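Local coordinates for CMP/dCMP-type deaminase domain-containing protein (Aspergillus oryzae RIB40, PDB 7DRY) that probably acts as a zinc-dependent deaminase in riboflavin biosynthesis, built on the cytidine deaminase (CDA) fold, at residues L13-A16 / E17-P20. Residues are numbered along the deposited sequence; the frame is centred on the assembly and turned at random.
With SO4 (sulfate ion), chain D.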
ATOM      1  N   LEU A  13       2.364  -9.893   1.520  1.00 10.42           N
ATOM      2  CA  LEU A  13       3.213 -10.249   2.653  1.00  9.34           C
ATOM      3  C   LEU A  13       4.524 -10.874   2.184  1.00 10.57           C
ATOM      4  O   LEU A  13       5.586 -10.605   2.759  1.00 10.34           O
ATOM      5  CB  LEU A  13       2.458 -11.164   3.617  1.00 12.33           C
ATOM      6  CG  LEU A  13       3.056 -11.338   5.010  1.00 15.52           C
ATOM      7  CD1 LEU A  13       3.207  -9.986   5.711  1.00 16.16           C
ATOM      8  CD2 LEU A  13       2.170 -12.271   5.813  1.00 17.83           C
ATOM      9  N   SER A  14       4.477 -11.685   1.127  1.00 10.12           N
ATOM     10  CA  SER A  14       5.709 -12.239   0.578  1.00 10.24           C
ATOM     11  C   SER A  14       6.634 -11.131   0.084  1.00 10.37           C
ATOM     12  O   SER A  14       7.857 -11.211   0.253  1.00 12.76           O
ATOM     13  CB  SER A  14       5.358 -13.187  -0.561  1.00 10.46           C
ATOM     14  OG  SER A  14       4.798 -14.367  -0.025  1.00 13.90           O
ATOM     15  N   LEU A  15       6.063 -10.096  -0.544  1.00 10.00           N
ATOM     16  CA  LEU A  15       6.856  -8.936  -0.948  1.00 11.36           C
ATOM     17  C   LEU A  15       7.457  -8.236   0.261  1.00 11.56           C
ATOM     18  O   LEU A  15       8.629  -7.848   0.245  1.00 10.96           O
ATOM     19  CB  LEU A  15       5.984  -7.950  -1.729  1.00 10.62           C
ATOM     20  CG  LEU A  15       5.685  -8.389  -3.159  1.00 11.22           C
ATOM     21  CD1 LEU A  15       4.584  -7.528  -3.734  1.00 12.71           C
ATOM     22  CD2 LEU A  15       6.942  -8.298  -4.023  1.00 16.50           C
ATOM     23  N   ALA A  16       6.660  -8.061   1.320  1.00 11.15           N
ATOM     24  CA  ALA A  16       7.143  -7.407   2.530  1.00 10.50           C
ATOM     25  C   ALA A  16       8.364  -8.111   3.098  1.00 11.88           C
ATOM     26  O   ALA A  16       9.233  -7.465   3.693  1.00 12.34           O
ATOM     27  CB  ALA A  16       6.027  -7.385   3.574  1.00 11.80           C
ATOM     28  N   GLU A  17       8.433  -9.432   2.941  1.00 10.58           N
ATOM     29  CA  GLU A  17       9.546 -10.200   3.484  1.00 12.55           C
ATOM     30  C   GLU A  17      10.849  -9.943   2.746  1.00 11.68           C
ATOM     31  O   GLU A  17      11.916 -10.303   3.262  1.00 13.26           O
ATOM     32  CB  GLU A  17       9.170 -11.685   3.490  1.00 11.13           C
ATOM     33  CG  GLU A  17       8.012 -11.947   4.432  1.00 11.82           C
ATOM     34  CD  GLU A  17       7.391 -13.304   4.268  1.00 17.75           C
ATOM     35  OE1 GLU A  17       7.848 -14.065   3.401  1.00 20.05           O
ATOM     36  OE2 GLU A  17       6.440 -13.599   5.021  1.00 20.23           O
ATOM     37  N   LYS A  18      10.789  -9.311   1.575  1.00 11.98           N
ATOM     38  CA  LYS A  18      11.995  -8.893   0.881  1.00 11.17           C
ATOM     39  C   LYS A  18      12.617  -7.659   1.520  1.00 13.31           C
ATOM     40  O   LYS A  18      13.790  -7.374   1.261  1.00 16.91           O
ATOM     41  CB  LYS A  18      11.678  -8.621  -0.596  1.00 12.00           C
ATOM     42  CG  LYS A  18      11.126  -9.846  -1.353  1.00 12.40           C
ATOM     43  CD  LYS A  18      11.019  -9.553  -2.845  1.00 14.86           C
ATOM     44  CE  LYS A  18      10.272 -10.668  -3.587  1.00 17.09           C
ATOM     45  NZ  LYS A  18      10.294 -10.477  -5.074  1.00 22.38           N
ATOM     46  N   SER A  19      11.868  -6.941   2.347  0.54 13.82           N
ATOM     47  CA  SER A  19      12.379  -5.717   2.945  0.54 14.67           C
ATOM     48  C   SER A  19      13.394  -6.050   4.035  0.54 17.13           C
ATOM     49  O   SER A  19      13.193  -6.995   4.806  0.54 15.45           O
ATOM     50  CB  SER A  19      11.225  -4.934   3.566  0.54 13.96           C
ATOM     51  OG  SER A  19      11.687  -3.740   4.181  0.54 14.44           O
ATOM     52  N   PRO A  20      14.486  -5.295   4.129  1.00 19.97           N
ATOM     53  CA  PRO A  20      15.476  -5.539   5.180  1.00 24.26           C
ATOM     54  C   PRO A  20      14.900  -5.189   6.541  1.00 21.04           C
ATOM     55  O   PRO A  20      14.330  -4.101   6.720  1.00 25.95           O
ATOM     56  CB  PRO A  20      16.618  -4.578   4.814  1.00 24.86           C
ATOM     57  CG  PRO A  20      15.956  -3.494   4.022  1.00 28.84           C
ATOM     58  CD  PRO A  20      14.864  -4.179   3.247  1.00 24.99           C
TER
HETATM   59  S   SO4 D 302      13.837 -10.584  -6.197  1.00 58.81           S
HETATM   60  O1  SO4 D 302      13.786  -9.886  -7.479  1.00 61.14           O
HETATM   61  O2  SO4 D 302      14.983 -11.488  -6.183  1.00 68.21           O
HETATM   62  O3  SO4 D 302      12.610 -11.353  -6.007  1.00 65.57           O
HETATM   63  O4  SO4 D 302      13.971  -9.612  -5.116  1.00 64.30           O
HETATM   64  O   HOH W   1       6.240 -15.987   1.495  1.00 22.63           O
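The carboxyl end of the N-terminal helix 5-16 runs into a type I beta turn, Ala-16 to Ser-19, and the chain becomes extended at Ser-19. Glu-17 N reaches Leu-13 O at 3.1 Å, an i to i+4 bond, and also bonds Ser-14 O weakly. The next two amides keep i to i+3 spacing: Lys-18 N lies 2.9 Å from Leu-15 O, and Ser-19 N closes the turn on Ala-16 O at 3.0 Å. Glu-17 folds back along the helix surface. Its CG, anti to the carbonyl carbon (chi1 -65°), passes 3.2 Å from Leu-13 O, and the extended chain brings OE2 near Leu-13 CG. A water joins the other carboxylate oxygen to the preceding turn, giving a hydrogen bond to Glu-17 OE1 at 3.1 Å and bonding Ser-14 OG at 2.6 Å. Lys-18 extends roughly at right angles to Glu-17; its CE lies 4.1 Å from Leu-15 CD2 where the two side chains cross at a slant, and NZ donates to O3 of a sulfate, probably from the crystallisation liquor, at 2.6 Å. Ser-19 OG is hydrogen-bonded to Thr-53 O, tying the turn to the chain just after strand 46-52. Leu-13 and Ala-16 pack on Val-170 of helix 164-171, while Leu-15 rests on Thr-50 and Lys-18 on Tyr-52, which places the helix end between that helix and edge strand 46-52.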